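Local coordinates for DesE (Streptomyces coelicolor, PDB 6ENK), which probably serves as the solute-binding protein of an iron-uptake system, capturing ferric siderophores such as iron-loaded desferrioxamine B, at residues A[80-85]-A[297-302]. Residues are numbered along the deposited sequence; the frame is centred on the assembly and turned at random.
Sequences DVQAGD and SPEPIL. With BJ5 (desferrioxamine B), chain E.
With CG anti to the carbonyl carbon in both Q82 and E299 (chi1 -63° in the latter), and each chain extended beyond it, the amide of one meets the carboxylate of the other between the 3-10 turn of 80-85 and the loop 297-302. Their planes stand nearly perpendicular, 83° apart, and the direct bond from Q82 NE2 to E299 OE1 is weak and bent (3.0 Å, 146°). Two waters add further links: one donates to Q82 OE1 and E299 OE2 (2.8 Å from each), while a second accepts from Q82 NE2 and donates to E299 O (2.7 Å), so the buried amide has both ends engaged. A salt bridge joins OE2 to R268, itself hydrogen-bonded to desferrioxamine B, and W126 bonds to OE1; this is consistent with E299 positioning R268 from the second shell. Replacing E299 by an alanine removes the carboxylate, which would probably leave R268 and W126 without this partner and Q82 NE2 without its side-chain acceptor. P298 CB packs against C24 of the siderophore at 3.4 Å. Farther along, I301 CD1 rests against V81 O (3.3 Å) and G84 CA (3.8 Å); at G84 a CB would be crowded by this methyl. D80 OD1 accepts from Q82 N, an Asx turn. The contact thus exemplifies lobe-to-lobe joining in a periplasmic binding protein: 80-85 follows strand 67-69 of the parallel sheet, 297-302 follows strand 293-296 of the mixed sheet, and I301 touches helices 52-59 and 304-320.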
loop_
_atom_site.group_PDB
_atom_site.type_symbol
_atom_site.label_atom_id
_atom_site.label_comp_id
_atom_site.label_asym_id
_atom_site.label_seq_id
_atom_site.Cartn_x
_atom_site.Cartn_y
_atom_site.Cartn_z
ATOM N N ASP A 80 -11.954 1.688 -5.983
ATOM C CA ASP A 80 -11.324 1.630 -4.671
ATOM C C ASP A 80 -10.050 2.474 -4.738
ATOM O O ASP A 80 -9.481 2.665 -5.825
ATOM C CB ASP A 80 -10.997 0.167 -4.360
ATOM C CG ASP A 80 -10.606 -0.069 -2.911
ATOM O OD1 ASP A 80 -9.383 0.005 -2.570
ATOM O OD2 ASP A 80 -11.537 -0.362 -2.132
ATOM N N VAL A 81 -9.610 2.997 -3.597
ATOM C CA VAL A 81 -8.309 3.670 -3.499
ATOM C C VAL A 81 -7.173 2.812 -4.130
ATOM O O VAL A 81 -6.289 3.357 -4.802
ATOM C CB VAL A 81 -7.975 4.052 -2.030
ATOM C CG1 VAL A 81 -7.804 2.819 -1.143
ATOM C CG2 VAL A 81 -6.740 4.944 -1.966
ATOM N N GLN A 82 -7.214 1.487 -3.949
ATOM C CA GLN A 82 -6.150 0.628 -4.495
ATOM C C GLN A 82 -6.193 0.479 -6.013
ATOM O O GLN A 82 -5.242 -0.017 -6.583
ATOM C CB GLN A 82 -6.123 -0.734 -3.783
ATOM C CG GLN A 82 -5.853 -0.587 -2.291
ATOM C CD GLN A 82 -5.533 -1.899 -1.600
ATOM O OE1 GLN A 82 -6.370 -2.440 -0.866
ATOM N NE2 GLN A 82 -4.313 -2.400 -1.798
ATOM N N ALA A 83 -7.304 0.863 -6.663
ATOM C CA ALA A 83 -7.388 0.843 -8.120
ATOM C C ALA A 83 -6.702 2.026 -8.781
ATOM O O ALA A 83 -6.555 2.029 -9.996
ATOM C CB ALA A 83 -8.841 0.790 -8.577
ATOM N N GLY A 84 -6.312 3.036 -8.010
ATOM C CA GLY A 84 -5.624 4.199 -8.554
ATOM C C GLY A 84 -6.420 4.778 -9.707
ATOM O O GLY A 84 -7.623 5.033 -9.547
ATOM N N ASP A 85 -5.773 4.896 -10.874
ATOM C CA ASP A 85 -6.390 5.485 -12.079
ATOM C C ASP A 85 -6.888 4.427 -13.088
ATOM O O ASP A 85 -7.253 4.781 -14.222
ATOM C CB ASP A 85 -5.401 6.469 -12.754
ATOM C CG ASP A 85 -5.159 7.751 -11.916
ATOM O OD1 ASP A 85 -6.083 8.247 -11.265
ATOM O OD2 ASP A 85 -4.035 8.261 -11.901
ATOM N N SER A 297 -2.070 5.098 3.636
ATOM C CA SER A 297 -2.227 3.953 2.727
ATOM C C SER A 297 -1.196 2.880 3.086
ATOM O O SER A 297 -0.061 2.962 2.616
ATOM C CB SER A 297 -2.022 4.382 1.282
ATOM O OG SER A 297 -2.963 5.346 0.877
ATOM N N PRO A 298 -1.565 1.885 3.937
ATOM C CA PRO A 298 -0.583 0.833 4.284
ATOM C C PRO A 298 -0.129 -0.065 3.128
ATOM O O PRO A 298 0.881 -0.758 3.259
ATOM C CB PRO A 298 -1.297 0.003 5.375
ATOM C CG PRO A 298 -2.435 0.826 5.828
ATOM C CD PRO A 298 -2.830 1.675 4.658
ATOM N N GLU A 299 -0.875 -0.054 2.022
ATOM C CA GLU A 299 -0.474 -0.687 0.758
ATOM C C GLU A 299 -0.355 0.395 -0.326
ATOM O O GLU A 299 -1.263 0.561 -1.164
ATOM C CB GLU A 299 -1.509 -1.711 0.333
ATOM C CG GLU A 299 -1.657 -2.852 1.303
ATOM C CD GLU A 299 -2.583 -3.935 0.777
ATOM O OE1 GLU A 299 -2.428 -4.328 -0.386
ATOM O OE2 GLU A 299 -3.455 -4.412 1.537
ATOM N N PRO A 300 0.756 1.156 -0.310
ATOM C CA PRO A 300 0.958 2.155 -1.370
ATOM C C PRO A 300 0.876 1.511 -2.718
ATOM O O PRO A 300 1.303 0.339 -2.877
ATOM C CB PRO A 300 2.389 2.649 -1.125
ATOM C CG PRO A 300 2.599 2.438 0.346
ATOM C CD PRO A 300 1.893 1.141 0.630
ATOM N N ILE A 301 0.289 2.238 -3.668
ATOM C CA ILE A 301 0.396 1.871 -5.079
ATOM C C ILE A 301 1.805 2.273 -5.487
ATOM O O ILE A 301 2.186 3.462 -5.334
ATOM C CB ILE A 301 -0.656 2.606 -5.923
ATOM C CG1 ILE A 301 -2.062 2.165 -5.480
ATOM C CG2 ILE A 301 -0.446 2.368 -7.411
ATOM C CD1 ILE A 301 -3.150 3.150 -5.892
ATOM N N LEU A 302 2.574 1.305 -5.982
ATOM C CA LEU A 302 4.023 1.487 -6.197
ATOM C C LEU A 302 4.370 2.191 -7.509
ATOM O O LEU A 302 5.176 1.704 -8.304
ATOM C CB LEU A 302 4.781 0.131 -6.068
ATOM C CG LEU A 302 4.611 -0.542 -4.703
ATOM C CD1 LEU A 302 5.012 -1.999 -4.758
ATOM C CD2 LEU A 302 5.365 0.211 -3.610
HETATM FE FE BJ5 E . -3.521 -6.845 7.510
HETATM O O11 BJ5 E . -5.148 -6.836 6.377
HETATM O O12 BJ5 E . -3.115 -8.627 6.722
HETATM O O21 BJ5 E . -1.866 -6.888 8.579
HETATM O O22 BJ5 E . -2.402 -6.030 6.095
HETATM O O31 BJ5 E . -3.996 -5.086 8.303
HETATM O O32 BJ5 E . -4.633 -7.618 8.980
HETATM N N11 BJ5 E . -4.951 -7.853 5.572
HETATM C C11 BJ5 E . -4.061 -8.924 5.883
HETATM C C12 BJ5 E . -4.040 -10.279 5.251
HETATM C C13 BJ5 E . -3.504 -11.359 6.195
HETATM C C14 BJ5 E . -2.011 -11.573 6.068
HETATM O O13 BJ5 E . -1.545 -12.485 5.386
HETATM N N12 BJ5 E . -1.225 -10.765 6.780
HETATM C C15 BJ5 E . 0.181 -11.054 7.068
HETATM C C16 BJ5 E . 1.133 -10.096 6.400
HETATM C C18 BJ5 E . 0.887 -8.185 8.097
HETATM C C17 BJ5 E . 0.862 -8.617 6.648
HETATM C C19 BJ5 E . 0.462 -6.740 8.301
HETATM N N21 BJ5 E . -0.901 -6.484 7.797
HETATM C C21 BJ5 E . -1.180 -5.847 6.538
HETATM C C22 BJ5 E . -0.207 -5.165 5.631
HETATM C C23 BJ5 E . -0.452 -3.664 5.500
HETATM C C24 BJ5 E . -0.272 -2.924 6.799
HETATM O O23 BJ5 E . 0.824 -2.542 7.173
HETATM N N22 BJ5 E . -1.375 -2.696 7.509
HETATM C C25 BJ5 E . -1.449 -1.824 8.676
HETATM C C26 BJ5 E . -2.667 -2.110 9.509
HETATM C C27 BJ5 E . -2.556 -3.367 10.355
HETATM C C28 BJ5 E . -3.823 -3.757 11.089
HETATM C C29 BJ5 E . -4.988 -4.145 10.181
HETATM N N31 BJ5 E . -4.686 -5.338 9.379
HETATM C C31 BJ5 E . -5.016 -6.651 9.803
HETATM C C32 BJ5 E . -5.706 -6.990 11.094
HETATM C C39 BJ5 E . -5.740 -7.857 4.347
HETATM C C40 BJ5 E . -7.216 -7.998 4.618
HETATM C C41 BJ5 E . -7.563 -8.990 5.725
HETATM C C42 BJ5 E . -8.671 -9.982 5.392
HETATM C C43 BJ5 E . -10.021 -9.627 5.985
HETATM N N44 BJ5 E . -10.255 -8.189 6.079
HETATM O O HOH W 1 -6.001 -4.887 0.546
HETATM O O HOH W 2 -2.138 -0.897 -3.243
#